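Local coordinates for UDP-glucose:anthocyanidin 3-O-glucosyltransferase (Clitoria ternatea, PDB 4REL), which is a plant glycosyltransferase of the GT-B fold, built from two Rossmann-like domains facing each other across a cleft, at residues F116-L121 with S193-S198. Sequence-based numbering, arbitrary orientation. Where two conformers were deposited one is given.
With KMP (3,5,7-trihydroxy-2-(4-hydroxyphenyl)-4H-chromen-4-one), chain B.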
ATOM      1  N   PHE A 116      -8.568   5.373  -7.107  1.00  7.97           N
ATOM      2  CA  PHE A 116      -8.351   6.822  -7.042  1.00  9.66           C
ATOM      3  C   PHE A 116      -8.543   7.498  -8.402  1.00  9.76           C
ATOM      4  O   PHE A 116      -8.760   8.711  -8.464  1.00  9.52           O
ATOM      5  CB  PHE A 116      -6.957   7.176  -6.510  1.00  7.65           C
ATOM      6  CG  PHE A 116      -6.763   6.907  -5.040  1.00 10.23           C
ATOM      7  CD1 PHE A 116      -7.823   6.488  -4.239  1.00 11.28           C
ATOM      8  CD2 PHE A 116      -5.509   7.071  -4.461  1.00 11.68           C
ATOM      9  CE1 PHE A 116      -7.639   6.237  -2.880  1.00 11.51           C
ATOM     10  CE2 PHE A 116      -5.316   6.824  -3.092  1.00 12.26           C
ATOM     11  CZ  PHE A 116      -6.384   6.401  -2.310  1.00 11.18           C
ATOM     12  N   VAL A 117      -8.424   6.734  -9.486  1.00  9.49           N
ATOM     13  CA  VAL A 117      -8.614   7.313 -10.817  1.00  6.84           C
ATOM     14  C   VAL A 117     -10.103   7.287 -11.135  1.00  9.75           C
ATOM     15  O   VAL A 117     -10.577   6.532 -11.984  1.00  9.68           O
ATOM     16  CB  VAL A 117      -7.789   6.582 -11.895  1.00  7.31           C
ATOM     17  CG1 VAL A 117      -7.849   7.346 -13.228  1.00  9.62           C
ATOM     18  CG2 VAL A 117      -6.342   6.467 -11.439  1.00  8.78           C
ATOM     19  N   THR A 118     -10.854   8.120 -10.431  1.00  9.72           N
ATOM     20  CA  THR A 118     -12.307   8.052 -10.530  1.00  9.82           C
ATOM     21  C   THR A 118     -12.822   8.485 -11.899  1.00 10.05           C
ATOM     22  O   THR A 118     -13.912   8.084 -12.301  1.00 11.90           O
ATOM     23  CB  THR A 118     -12.988   8.878  -9.436  1.00  9.70           C
ATOM     24  OG1 THR A 118     -12.609  10.249  -9.592  1.00  8.14           O
ATOM     25  CG2 THR A 118     -12.554   8.380  -8.047  1.00 10.31           C
ATOM     26  N   SER A 119     -12.046   9.293 -12.619  1.00 11.08           N
ATOM     27  CA  SER A 119     -12.436   9.679 -13.981  1.00 10.81           C
ATOM     28  C   SER A 119     -12.565   8.466 -14.910  1.00 10.08           C
ATOM     29  O   SER A 119     -13.259   8.527 -15.926  1.00 10.49           O
ATOM     30  CB  SER A 119     -11.451  10.688 -14.578  1.00 13.79           C
ATOM     31  OG  SER A 119     -11.592  11.950 -13.946  1.00 17.07           O
ATOM     32  N   SER A 120     -11.894   7.367 -14.573  1.00  8.02           N
ATOM     33  CA  SER A 120     -11.982   6.179 -15.419  1.00 10.89           C
ATOM     34  C   SER A 120     -13.354   5.513 -15.350  1.00 11.83           C
ATOM     35  O   SER A 120     -13.723   4.758 -16.247  1.00 11.02           O
ATOM     36  CB  SER A 120     -10.849   5.179 -15.125  1.00  7.73           C
ATOM     37  OG  SER A 120     -10.983   4.610 -13.840  1.00  8.78           O
ATOM     38  N   LEU A 121     -14.127   5.799 -14.302  1.00  9.66           N
ATOM     39  CA  LEU A 121     -15.492   5.293 -14.263  1.00  7.82           C
ATOM     40  C   LEU A 121     -16.336   5.975 -15.333  1.00  8.59           C
ATOM     41  O   LEU A 121     -17.164   5.328 -15.986  1.00 13.14           O
ATOM     42  CB  LEU A 121     -16.112   5.482 -12.869  1.00 10.21           C
ATOM     43  CG  LEU A 121     -17.627   5.259 -12.763  1.00 10.73           C
ATOM     44  CD1 LEU A 121     -18.036   3.839 -13.108  1.00 11.02           C
ATOM     45  CD2 LEU A 121     -18.083   5.617 -11.346  1.00  8.54           C
ATOM     46  N   SER A 193      -7.959  15.308  -2.452  1.00 11.90           N
ATOM     47  CA  SER A 193      -8.840  15.008  -1.322  1.00 12.07           C
ATOM     48  C   SER A 193     -10.294  14.913  -1.756  1.00 11.63           C
ATOM     49  O   SER A 193     -11.037  14.068  -1.255  1.00 12.92           O
ATOM     50  CB  SER A 193      -8.679  16.010  -0.165  1.00 13.56           C
ATOM     51  OG  SER A 193      -9.264  17.260  -0.474  1.00 14.67           O
ATOM     52  N   ARG A 194     -10.706  15.769  -2.689  1.00  9.09           N
ATOM     53  CA  ARG A 194     -12.077  15.747  -3.193  0.50 11.55           C
ATOM     54  C   ARG A 194     -12.374  14.450  -3.933  1.00 13.10           C
ATOM     55  O   ARG A 194     -13.479  13.903  -3.849  1.00 11.79           O
ATOM     56  CB  ARG A 194     -12.330  16.941  -4.115  0.50 13.26           C
ATOM     57  CG  ARG A 194     -12.237  18.282  -3.402  0.50 20.29           C
ATOM     58  CD  ARG A 194     -12.578  19.437  -4.334  0.50 25.24           C
ATOM     59  NE  ARG A 194     -12.550  20.724  -3.642  0.50 25.93           N
ATOM     60  CZ  ARG A 194     -11.512  21.557  -3.650  0.50 23.74           C
ATOM     61  NH1 ARG A 194     -10.412  21.244  -4.323  0.50 25.31           N
ATOM     62  NH2 ARG A 194     -11.576  22.704  -2.989  0.50 18.94           N
ATOM     63  N   THR A 195     -11.379  13.971  -4.667  1.00 10.98           N
ATOM     64  CA  THR A 195     -11.486  12.702  -5.377  1.00 11.67           C
ATOM     65  C   THR A 195     -11.665  11.537  -4.390  1.00 13.47           C
ATOM     66  O   THR A 195     -12.560  10.699  -4.555  1.00 12.52           O
ATOM     67  CB  THR A 195     -10.248  12.485  -6.268  1.00 12.16           C
ATOM     68  OG1 THR A 195     -10.190  13.523  -7.258  1.00 11.07           O
ATOM     69  CG2 THR A 195     -10.314  11.152  -6.959  1.00 11.01           C
ATOM     70  N   LEU A 196     -10.829  11.485  -3.355  1.00  8.84           N
ATOM     71  CA  LEU A 196     -10.983  10.447  -2.340  1.00 10.82           C
ATOM     72  C   LEU A 196     -12.350  10.545  -1.668  1.00  8.95           C
ATOM     73  O   LEU A 196     -13.025   9.535  -1.467  1.00 10.28           O
ATOM     74  CB  LEU A 196      -9.844  10.489  -1.310  1.00 12.36           C
ATOM     75  CG  LEU A 196      -8.674   9.547  -1.638  1.00 14.48           C
ATOM     76  CD1 LEU A 196      -8.126   9.771  -3.048  1.00 14.60           C
ATOM     77  CD2 LEU A 196      -7.557   9.686  -0.625  1.00 13.53           C
ATOM     78  N   ASN A 197     -12.793  11.759  -1.362  1.00  9.69           N
ATOM     79  CA  ASN A 197     -14.073  11.915  -0.687  1.00 10.53           C
ATOM     80  C   ASN A 197     -15.280  11.527  -1.533  1.00 13.52           C
ATOM     81  O   ASN A 197     -16.376  11.396  -1.011  1.00 16.50           O
ATOM     82  CB  ASN A 197     -14.239  13.341  -0.180  1.00 12.63           C
ATOM     83  CG  ASN A 197     -13.326  13.640   0.980  1.00 24.30           C
ATOM     84  OD1 ASN A 197     -12.965  14.793   1.222  1.00 36.10           O
ATOM     85  ND2 ASN A 197     -12.929  12.594   1.697  1.00 16.89           N
ATOM     86  N   SER A 198     -15.078  11.346  -2.833  1.00 10.39           N
ATOM     87  CA  SER A 198     -16.162  10.924  -3.717  1.00 12.05           C
ATOM     88  C   SER A 198     -16.278   9.405  -3.787  1.00 13.57           C
ATOM     89  O   SER A 198     -17.176   8.880  -4.447  1.00 11.43           O
ATOM     90  CB  SER A 198     -15.960  11.467  -5.136  1.00 14.91           C
ATOM     91  OG  SER A 198     -14.952  10.749  -5.839  1.00 15.39           O
TER
HETATM   92  C1  KMP B1001      -5.767   8.296   2.255  1.00 19.06           C
HETATM   93  C2  KMP B1001      -5.170   7.212   1.633  1.00 21.94           C
HETATM   94  C3  KMP B1001      -4.012   7.449   0.744  1.00 18.97           C
HETATM   95  C4  KMP B1001      -3.523   8.828   0.548  1.00 20.39           C
HETATM   96  C5  KMP B1001      -4.191   9.851   1.211  1.00 19.25           C
HETATM   97  C6  KMP B1001      -5.283   9.586   2.042  1.00 19.88           C
HETATM   98  C9  KMP B1001      -3.332   6.328   0.055  1.00 24.66           C
HETATM   99  C10 KMP B1001      -2.183   6.655  -0.819  1.00 23.50           C
HETATM  100  C11 KMP B1001      -1.769   8.090  -0.955  1.00 23.32           C
HETATM  101  C14 KMP B1001      -0.617   8.511  -1.813  1.00 25.63           C
HETATM  102  C15 KMP B1001      -0.030   7.654  -2.742  1.00 29.35           C
HETATM  103  C16 KMP B1001       1.037   8.079  -3.518  1.00 32.35           C
HETATM  104  C17 KMP B1001       1.531   9.365  -3.369  1.00 33.15           C
HETATM  105  C18 KMP B1001       0.952  10.228  -2.448  1.00 32.06           C
HETATM  106  C19 KMP B1001      -0.121   9.801  -1.676  1.00 27.69           C
HETATM  107  O12 KMP B1001      -2.448   9.081  -0.272  1.00 22.88           O
HETATM  108  O13 KMP B1001      -3.728   5.148   0.212  1.00 26.23           O
HETATM  109  O24 KMP B1001       2.584   9.776  -4.131  1.00 37.97           O
HETATM  110  O27 KMP B1001      -1.543   5.633  -1.451  1.00 23.83           O
HETATM  111  O29 KMP B1001      -5.898  10.627   2.666  1.00 21.39           O
HETATM  112  O30 KMP B1001      -5.627   5.944   1.826  1.00 26.17           O
HETATM  113  O   HOH W   1     -14.368  11.755  -8.149  1.00 23.78           O
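L196 sets its CD1 methyl on one face of the F116 phenyl ring, a CH-pi contact 3.5 Å from CD1 to the ring centroid and only 13° off the normal. The rim of the same ring, at CE2 and CZ, faces the chromenone of KMP, with C9 in the ring plane and 3.8 Å from CE2, while F12 meets F116 edge-to-face. This is part of the KMP pocket in a GT-B glycosyltransferase: F116 sits in the loop that leaves strand 110-114 of the seven-stranded parallel sheet for helix 119-127, and L196 on helix 191-197. The leucine forks between two partners, CD1 to the phenyl ring and CD2 to KMP C6 at 3.5 Å, so one side chain packs on both the pocket wall and the ligand.

Away from KMP, T195 directs CG2 at the loop, where it touches F116 O at 3.3 Å and T118 OG1 and CG2 a little farther off; its chi1 of -62° places OG1 anti to the carbonyl carbon, and that hydroxyl bonds L191 O in its own helix. S198 OG hydrogen-bonds back to T195 O, which also accepts from S198 N. A single water bridges the segments, hydrogen-bonded to T118 OG1 at 2.7 Å and donating to S198 OG at 2.6 Å.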